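Local coordinates for protein beta-galactosidase (PDB 4MAD) that probably hydrolyses terminal non-reducing beta-D-galactose residues from beta-D-galactosides, as a family 35 glycoside hydrolase, at residues I102-P107 against S281-M286; I168-G173 against C245-H250. All coordinates share one frame; numbering follows the deposited sequence.

Contact 1 of 2, residues I102-P107 against S281-M286; sequences IVRPGP and SVNFYM
With CG beside its backbone N (chi1 -65°) and a turn about CG-CD (chi3 64°), the Arg104 side chain rises from its strand and carries its guanidinium towards Asn283 and Tyr285; Asn283 answers with CG opposite its own backbone N (chi1 -176°), which sends its amide inward. The setting is the interior of a (beta/alpha)8 barrel: strand 100-104 and strand 281-284, the third and eighth, are separated on one side by strands 62-66 and 34-38, so the meeting is made by side chains across the lumen. Arg104 NH1 stands 4.2 Å from Asn283 ND2, two nitrogens with N-H groups to give, and 4.4 Å from Tyr285 CD1, which lies at the guanidinium edge near its plane. Both nitrogens turn to Glu64 OE1, which accepts a hydrogen bond from Asn283 ND2 and forms a long, weak ion pair with Arg104 NH1; this shared acceptor probably accounts for their closeness. The stronger tie of Arg104 is a salt bridge from NH2 to Glu247, the predicted nucleophile, while Asn283 OD1 is hydrogen-bonded to Ser35 OG and Tyr285 OH to Tyr313 OH. The chain turns a corner at Tyr285, and a non-prolyl cis peptide leads on to Met286, whose SD sits 3.2 Å above the plane of the Tyr285 ring, over its centre.

Contact 2 of 2, residues I168-G173 against C245-H250; sequences IENEYG and CMEFWH
Asn170 and Glu171 reach Glu247 and Trp249 across the carboxyl-terminal mouth of the barrel, in the arrangement of clan GH-A: Glu171, the predicted proton donor, follows strand 163-167 directly after an asparagine, and Glu247, the predicted nucleophile, lies on strand 244-249. Their carboxylate carbons, Glu171 CD and Glu247 CD, are 5.0 Å apart, a spacing consistent with a retaining double-displacement mechanism. The tight part surrounds Glu247, whose extended chain leaves CA with CG beside the backbone N (chi1 -50°) and puts both oxygens within reach of donors. Trp249 NE1 gives a hydrogen bond of 2.9 Å to Glu247 OE1, fairly straight at 159°; it lies in the indole plane and uses the anti lone pair. On the other oxygen, water 1 donates to Glu247 OE2 over 2.7 Å and accepts from Asn170 ND2 over 3.1 Å. Asn170 OD1 and Glu247 OE2, both acceptors, remain 3.8 Å apart with amide and carboxylate nearly coplanar; Tyr66 OH bonds the former and Arg104 forms a salt bridge with the latter. Replacing Trp249 with a leucine would probably leave Glu247 OE1 without its indole donor and the carboxylate freer to turn. The looser side belongs to Glu171 and Trp249, both partly exposed, where Glu171 OE2 approaches the indole edge and also stands 4.2 Å from Glu247 OE1, a pair of like charges. Asn222 ND2 is hydrogen-bonded to Glu171 OE2, and the carboxylate stands perpendicular (90°) to the indole, with OE2 near the ring plane and 3.7 Å from Trp249 CZ2.

Contacts 1 and 2 lie about 7 Å apart, centre to centre, and share one polar network at the barrel mouth. Arg104 of contact 1 joins them: its NH2 is modelled 2.4 Å from Glu247 OE2, shorter than usual and so doubtful in exact length, and 2.7 Å from Asn170 OD1 in a weak hydrogen bond. Strands 281-284 and 244-249 are neighbours, and a probable hydrogen bond of 2.8 Å from Asn283 ND2 to Met246 O adds a second tie. Contact 1 thus supplies direct neighbours of the predicted nucleophile, Arg104 and Tyr285. A bound 2-(2-methoxyethoxy)ethanol, probably from the crystallisation liquor, lies about 5 Å from the Tyr285 and Glu247 side chains, consistent with a pocket there.

Contact 1 of 2, residues I102-P107 against S281-M286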
ATOM      1  N   ILE A 102       5.026  18.876  -2.450  1.00 18.90           N
ATOM      2  CA  ILE A 102       3.978  18.646  -3.413  1.00 18.52           C
ATOM      3  C   ILE A 102       3.076  17.592  -2.787  1.00 14.89           C
ATOM      4  O   ILE A 102       3.556  16.657  -2.267  1.00 14.24           O
ATOM      5  CB  ILE A 102       4.522  18.121  -4.723  1.00 20.51           C
ATOM      6  CG1 ILE A 102       5.346  19.193  -5.438  1.00 23.66           C
ATOM      7  CG2 ILE A 102       3.429  17.705  -5.623  1.00 20.51           C
ATOM      8  CD1 ILE A 102       6.047  18.735  -6.640  1.00 22.40           C
ATOM      9  N   VAL A 103       1.780  17.824  -2.813  1.00 14.07           N
ATOM     10  CA  VAL A 103       0.811  16.912  -2.248  1.00 15.77           C
ATOM     11  C   VAL A 103      -0.035  16.389  -3.403  1.00 16.92           C
ATOM     12  O   VAL A 103      -0.443  17.134  -4.218  1.00 18.18           O
ATOM     13  CB  VAL A 103      -0.086  17.596  -1.269  1.00 16.13           C
ATOM     14  CG1 VAL A 103      -1.076  16.663  -0.733  1.00 19.57           C
ATOM     15  CG2 VAL A 103       0.669  18.115  -0.180  1.00 18.71           C
ATOM     16  N   ARG A 104      -0.325  15.164  -3.359  1.00 16.37           N
ATOM     17  CA  ARG A 104      -1.001  14.527  -4.434  1.00 14.25           C
ATOM     18  C   ARG A 104      -2.259  13.852  -3.843  1.00 15.41           C
ATOM     19  O   ARG A 104      -2.198  12.782  -3.369  1.00 18.79           O
ATOM     20  CB  ARG A 104      -0.104  13.506  -5.138  1.00 20.00           C
ATOM     21  CG  ARG A 104       1.100  14.115  -5.836  1.00 20.00           C
ATOM     22  CD  ARG A 104       2.043  13.094  -6.453  1.00 20.00           C
ATOM     23  NE  ARG A 104       1.403  12.336  -7.525  1.00 20.00           N
ATOM     24  CZ  ARG A 104       1.965  11.310  -8.149  1.00 20.00           C
ATOM     25  NH1 ARG A 104       3.183  10.910  -7.808  1.00 20.00           N
ATOM     26  NH2 ARG A 104       1.309  10.678  -9.115  1.00 20.00           N
ATOM     27  N   PRO A 105      -3.358  14.553  -3.603  1.00 16.69           N
ATOM     28  CA  PRO A 105      -4.478  14.129  -2.770  1.00 17.87           C
ATOM     29  C   PRO A 105      -5.465  13.135  -3.412  1.00 16.62           C
ATOM     30  O   PRO A 105      -6.381  12.729  -2.766  1.00 19.42           O
ATOM     31  CB  PRO A 105      -5.161  15.426  -2.448  1.00 16.32           C
ATOM     32  CG  PRO A 105      -4.926  16.221  -3.558  1.00 17.55           C
ATOM     33  CD  PRO A 105      -3.584  15.904  -4.086  1.00 13.49           C
ATOM     34  N   GLY A 106      -5.194  12.710  -4.622  1.00 18.02           N
ATOM     35  CA  GLY A 106      -6.034  11.745  -5.271  1.00 17.49           C
ATOM     36  C   GLY A 106      -7.371  12.327  -5.693  1.00 15.34           C
ATOM     37  O   GLY A 106      -7.373  13.231  -6.450  1.00 20.31           O
ATOM     38  N   PRO A 107      -8.496  11.763  -5.287  1.00 14.45           N
ATOM     39  CA  PRO A 107      -8.659  10.834  -4.189  1.00 15.20           C
ATOM     40  C   PRO A 107      -8.242   9.389  -4.361  1.00 16.19           C
ATOM     41  O   PRO A 107      -8.148   8.697  -3.397  1.00 18.69           O
ATOM     42  CB  PRO A 107     -10.135  10.919  -3.882  1.00 16.15           C
ATOM     43  CG  PRO A 107     -10.749  11.351  -5.055  1.00 19.17           C
ATOM     44  CD  PRO A 107      -9.773  12.041  -5.936  1.00 14.27           C
ATOM     45  N   SER A 281      12.231  19.016 -15.020  1.00 16.81           N
ATOM     46  CA  SER A 281      12.099  18.786 -13.609  1.00 15.95           C
ATOM     47  C   SER A 281      11.702  17.350 -13.387  1.00 17.22           C
ATOM     48  O   SER A 281      11.229  16.703 -14.258  1.00 17.88           O
ATOM     49  CB  SER A 281      11.076  19.672 -12.975  1.00 18.18           C
ATOM     50  OG  SER A 281      11.421  20.993 -13.004  1.00 19.76           O
ATOM     51  N   VAL A 282      11.959  16.866 -12.201  1.00 16.97           N
ATOM     52  CA  VAL A 282      11.757  15.463 -11.957  1.00 18.05           C
ATOM     53  C   VAL A 282      11.316  15.154 -10.541  1.00 17.40           C
ATOM     54  O   VAL A 282      11.717  15.779  -9.626  1.00 19.16           O
ATOM     55  CB  VAL A 282      13.021  14.693 -12.302  1.00 18.51           C
ATOM     56  CG1 VAL A 282      14.140  15.140 -11.445  1.00 21.08           C
ATOM     57  CG2 VAL A 282      12.804  13.182 -12.162  1.00 18.57           C
ATOM     58  N   ASN A 283      10.451  14.181 -10.408  1.00 14.48           N
ATOM     59  CA  ASN A 283      10.095  13.599  -9.126  1.00 16.43           C
ATOM     60  C   ASN A 283      10.462  12.126  -9.109  1.00 16.66           C
ATOM     61  O   ASN A 283       9.928  11.388  -9.830  1.00 16.89           O
ATOM     62  CB  ASN A 283       8.614  13.767  -8.859  1.00 17.69           C
ATOM     63  CG  ASN A 283       8.195  13.268  -7.507  1.00 18.76           C
ATOM     64  OD1 ASN A 283       8.875  13.468  -6.519  1.00 17.66           O
ATOM     65  ND2 ASN A 283       7.037  12.623  -7.469  1.00 17.01           N
ATOM     66  N   PHE A 284      11.404  11.753  -8.275  1.00 15.77           N
ATOM     67  CA  PHE A 284      11.855  10.403  -8.217  1.00 15.22           C
ATOM     68  C   PHE A 284      10.768   9.535  -7.518  1.00 14.39           C
ATOM     69  O   PHE A 284      10.392   9.834  -6.431  1.00 17.29           O
ATOM     70  CB  PHE A 284      13.180  10.315  -7.462  1.00 13.33           C
ATOM     71  CG  PHE A 284      14.381  10.440  -8.316  1.00 15.70           C
ATOM     72  CD1 PHE A 284      15.181   9.394  -8.507  1.00 17.53           C
ATOM     73  CD2 PHE A 284      14.703  11.612  -8.905  1.00 17.66           C
ATOM     74  CE1 PHE A 284      16.262   9.506  -9.311  1.00 20.71           C
ATOM     75  CE2 PHE A 284      15.794  11.712  -9.676  1.00 19.55           C
ATOM     76  CZ  PHE A 284      16.564  10.665  -9.875  1.00 17.52           C
ATOM     77  N   TYR A 285      10.332   8.469  -8.179  1.00 12.74           N
ATOM     78  CA  TYR A 285       9.433   7.513  -7.607  1.00 14.85           C
ATOM     79  C   TYR A 285      10.078   6.119  -7.523  1.00 16.50           C
ATOM     80  O   TYR A 285      10.273   5.513  -8.521  1.00 18.11           O
ATOM     81  CB  TYR A 285       8.187   7.452  -8.455  1.00 13.88           C
ATOM     82  CG  TYR A 285       7.032   6.810  -7.738  1.00 18.55           C
ATOM     83  CD1 TYR A 285       6.014   7.556  -7.198  1.00 14.75           C
ATOM     84  CD2 TYR A 285       7.008   5.458  -7.531  1.00 16.01           C
ATOM     85  CE1 TYR A 285       4.985   6.956  -6.524  1.00 17.29           C
ATOM     86  CE2 TYR A 285       6.008   4.872  -6.836  1.00 15.57           C
ATOM     87  CZ  TYR A 285       4.987   5.610  -6.350  1.00 15.31           C
ATOM     88  OH  TYR A 285       4.005   4.988  -5.672  1.00 16.70           O
ATOM     89  N   MET A 286      10.392   5.616  -6.330  1.00 17.93           N
ATOM     90  CA  MET A 286      10.278   6.291  -5.049  1.00 14.27           C
ATOM     91  C   MET A 286      11.666   6.738  -4.567  1.00 15.89           C
ATOM     92  O   MET A 286      12.616   6.070  -4.799  1.00 15.47           O
ATOM     93  CB  MET A 286       9.744   5.340  -4.011  1.00 16.72           C
ATOM     94  CG  MET A 286       8.374   4.886  -4.192  1.00 16.85           C
ATOM     95  SD  MET A 286       7.149   6.064  -3.955  1.00 16.99           S
ATOM     96  CE  MET A 286       7.377   6.408  -2.267  1.00 17.20           C
TER

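Contact 2 of 2, residues I168-G173 against C245-H250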
ATOM      1  N   ILE A 168      -4.269  16.856  -9.283  1.00 17.89           N
ATOM      2  CA  ILE A 168      -5.672  16.661  -9.326  1.00 18.95           C
ATOM      3  C   ILE A 168      -6.066  15.229  -9.431  1.00 24.18           C
ATOM      4  O   ILE A 168      -6.610  14.746  -8.526  1.00 31.27           O
ATOM      5  CB  ILE A 168      -6.380  17.565 -10.321  1.00 19.25           C
ATOM      6  CG1 ILE A 168      -6.288  19.005  -9.813  1.00 15.95           C
ATOM      7  CG2 ILE A 168      -7.794  17.136 -10.451  1.00 19.63           C
ATOM      8  CD1 ILE A 168      -6.516  19.995 -10.781  1.00 16.17           C
ATOM      9  N   GLU A 169      -5.807  14.483 -10.444  1.00 26.95           N
ATOM     10  CA  GLU A 169      -6.307  13.121 -10.071  1.00 23.84           C
ATOM     11  C   GLU A 169      -4.965  12.407 -10.016  1.00 19.81           C
ATOM     12  O   GLU A 169      -3.983  12.939  -9.726  1.00 17.26           O
ATOM     13  CB  GLU A 169      -7.282  12.586 -11.106  1.00 22.42           C
ATOM     14  CG  GLU A 169      -8.555  11.985 -10.609  1.00 22.23           C
ATOM     15  CD  GLU A 169      -8.538  10.489 -10.711  1.00 22.02           C
ATOM     16  OE1 GLU A 169      -7.574   9.915 -11.169  1.00 20.14           O
ATOM     17  OE2 GLU A 169      -9.502   9.893 -10.296  1.00 19.50           O
ATOM     18  N   ASN A 170      -5.029  11.142 -10.253  1.00 18.04           N
ATOM     19  CA  ASN A 170      -3.866  10.446 -10.746  1.00 18.26           C
ATOM     20  C   ASN A 170      -3.855   9.573 -11.960  1.00 18.26           C
ATOM     21  O   ASN A 170      -4.575   8.636 -12.032  1.00 16.60           O
ATOM     22  CB  ASN A 170      -3.519   9.644  -9.510  1.00 19.13           C
ATOM     23  CG  ASN A 170      -2.157   9.005  -9.599  1.00 21.39           C
ATOM     24  OD1 ASN A 170      -1.193   9.640  -9.378  1.00 22.86           O
ATOM     25  ND2 ASN A 170      -2.100   7.760  -9.960  1.00 22.48           N
ATOM     26  N   GLU A 171      -3.061   9.951 -12.944  1.00 15.58           N
ATOM     27  CA  GLU A 171      -2.979   9.169 -14.146  1.00 17.21           C
ATOM     28  C   GLU A 171      -4.399   8.813 -14.647  1.00 18.44           C
ATOM     29  O   GLU A 171      -4.677   7.697 -14.963  1.00 17.11           O
ATOM     30  CB  GLU A 171      -2.121   7.925 -13.912  1.00 20.38           C
ATOM     31  CG  GLU A 171      -0.657   8.169 -13.846  1.00 21.59           C
ATOM     32  CD  GLU A 171       0.234   6.915 -13.992  1.00 29.44           C
ATOM     33  OE1 GLU A 171      -0.214   5.844 -13.588  1.00 29.63           O
ATOM     34  OE2 GLU A 171       1.356   7.053 -14.491  1.00 24.51           O
ATOM     35  N   TYR A 172      -5.278   9.803 -14.691  1.00 15.42           N
ATOM     36  CA  TYR A 172      -6.670   9.526 -14.984  1.00 15.51           C
ATOM     37  C   TYR A 172      -6.852   8.898 -16.359  1.00 20.36           C
ATOM     38  O   TYR A 172      -7.685   8.083 -16.538  1.00 18.18           O
ATOM     39  CB  TYR A 172      -7.577  10.713 -14.798  1.00 15.25           C
ATOM     40  CG  TYR A 172      -9.026  10.377 -14.977  1.00 12.73           C
ATOM     41  CD1 TYR A 172      -9.696   9.542 -14.097  1.00 13.64           C
ATOM     42  CD2 TYR A 172      -9.733  10.821 -16.070  1.00 15.15           C
ATOM     43  CE1 TYR A 172     -10.990   9.222 -14.281  1.00 17.97           C
ATOM     44  CE2 TYR A 172     -11.033  10.471 -16.253  1.00 17.53           C
ATOM     45  CZ  TYR A 172     -11.662   9.686 -15.352  1.00 14.79           C
ATOM     46  OH  TYR A 172     -12.953   9.362 -15.519  1.00 17.24           O
ATOM     47  N   GLY A 173      -6.014   9.298 -17.303  1.00 14.69           N
ATOM     48  CA  GLY A 173      -6.103   8.862 -18.655  1.00 18.11           C
ATOM     49  C   GLY A 173      -5.902   7.390 -18.844  1.00 16.38           C
ATOM     50  O   GLY A 173      -6.155   6.839 -19.885  1.00 17.69           O
ATOM     51  N   CYS A 245       8.702  15.357 -15.243  1.00 17.03           N
ATOM     52  CA  CYS A 245       8.405  13.963 -15.038  1.00 15.71           C
ATOM     53  C   CYS A 245       7.933  13.810 -13.616  1.00 15.81           C
ATOM     54  O   CYS A 245       8.690  13.848 -12.737  1.00 18.83           O
ATOM     55  CB  CYS A 245       9.655  13.143 -15.222  1.00 17.52           C
ATOM     56  SG  CYS A 245       9.415  11.403 -14.905  1.00 17.99           S
ATOM     57  N   MET A 246       6.644  13.721 -13.416  1.00 14.60           N
ATOM     58  CA  MET A 246       6.092  13.613 -12.086  1.00 18.54           C
ATOM     59  C   MET A 246       6.320  12.301 -11.313  1.00 16.36           C
ATOM     60  O   MET A 246       6.309  12.312 -10.138  1.00 16.09           O
ATOM     61  CB  MET A 246       4.650  14.052 -12.098  1.00 17.65           C
ATOM     62  CG  MET A 246       4.061  14.124 -10.812  1.00 17.53           C
ATOM     63  SD  MET A 246       4.690  15.298  -9.637  1.00 19.69           S
ATOM     64  CE  MET A 246       4.867  16.722 -10.599  1.00 19.42           C
ATOM     65  N   GLU A 247       6.509  11.209 -12.036  1.00 15.86           N
ATOM     66  CA  GLU A 247       7.007   9.971 -11.506  1.00 15.44           C
ATOM     67  C   GLU A 247       8.094   9.414 -12.445  1.00 14.31           C
ATOM     68  O   GLU A 247       7.821   8.970 -13.488  1.00 17.75           O
ATOM     69  CB  GLU A 247       5.888   8.939 -11.321  1.00 16.09           C
ATOM     70  CG  GLU A 247       4.677   9.433 -10.570  1.00 18.80           C
ATOM     71  CD  GLU A 247       3.539   8.419 -10.524  1.00 20.59           C
ATOM     72  OE1 GLU A 247       3.737   7.296 -10.996  1.00 19.70           O
ATOM     73  OE2 GLU A 247       2.465   8.805 -10.076  1.00 24.55           O
ATOM     74  N   PHE A 248       9.333   9.499 -12.031  1.00 14.54           N
ATOM     75  CA  PHE A 248      10.432   8.844 -12.716  1.00 14.45           C
ATOM     76  C   PHE A 248      10.627   7.533 -11.965  1.00 15.80           C
ATOM     77  O   PHE A 248      11.155   7.512 -10.885  1.00 15.05           O
ATOM     78  CB  PHE A 248      11.681   9.726 -12.687  1.00 12.93           C
ATOM     79  CG  PHE A 248      12.961   9.050 -13.131  1.00 13.85           C
ATOM     80  CD1 PHE A 248      12.996   8.131 -14.138  1.00 18.10           C
ATOM     81  CD2 PHE A 248      14.162   9.378 -12.547  1.00 16.00           C
ATOM     82  CE1 PHE A 248      14.206   7.574 -14.498  1.00 13.66           C
ATOM     83  CE2 PHE A 248      15.291   8.791 -12.911  1.00 14.24           C
ATOM     84  CZ  PHE A 248      15.308   7.911 -13.899  1.00 12.76           C
ATOM     85  N   TRP A 249      10.194   6.454 -12.595  1.00 15.93           N
ATOM     86  CA  TRP A 249      10.203   5.152 -11.987  1.00 16.68           C
ATOM     87  C   TRP A 249      11.628   4.609 -12.108  1.00 16.29           C
ATOM     88  O   TRP A 249      11.943   3.884 -12.996  1.00 16.84           O
ATOM     89  CB  TRP A 249       9.191   4.188 -12.662  1.00 17.65           C
ATOM     90  CG  TRP A 249       7.819   4.716 -12.699  1.00 16.35           C
ATOM     91  CD1 TRP A 249       7.203   5.322 -11.713  1.00 19.68           C
ATOM     92  CD2 TRP A 249       6.896   4.662 -13.783  1.00 17.63           C
ATOM     93  NE1 TRP A 249       5.955   5.686 -12.081  1.00 22.26           N
ATOM     94  CE2 TRP A 249       5.750   5.301 -13.371  1.00 18.96           C
ATOM     95  CE3 TRP A 249       6.950   4.159 -15.066  1.00 19.61           C
ATOM     96  CZ2 TRP A 249       4.659   5.443 -14.184  1.00 25.06           C
ATOM     97  CZ3 TRP A 249       5.876   4.317 -15.866  1.00 23.20           C
ATOM     98  CH2 TRP A 249       4.750   4.937 -15.424  1.00 23.39           C
ATOM     99  N   HIS A 250      12.475   5.008 -11.197  1.00 17.14           N
ATOM    100  CA  HIS A 250      13.882   4.638 -11.274  1.00 17.18           C
ATOM    101  C   HIS A 250      14.147   3.279 -10.662  1.00 16.51           C
ATOM    102  O   HIS A 250      15.211   2.770 -10.702  1.00 16.45           O
ATOM    103  CB  HIS A 250      14.764   5.677 -10.604  1.00 15.96           C
ATOM    104  CG  HIS A 250      14.701   5.638  -9.131  1.00 18.88           C
ATOM    105  ND1 HIS A 250      13.623   6.097  -8.419  1.00 20.25           N
ATOM    106  CD2 HIS A 250      15.556   5.141  -8.227  1.00 15.05           C
ATOM    107  CE1 HIS A 250      13.830   5.910  -7.139  1.00 13.74           C
ATOM    108  NE2 HIS A 250      14.994   5.336  -6.993  1.00 25.38           N
TER
HETATM  109  O   HOH W   1       0.732   6.771 -10.657  1.00 22.34           O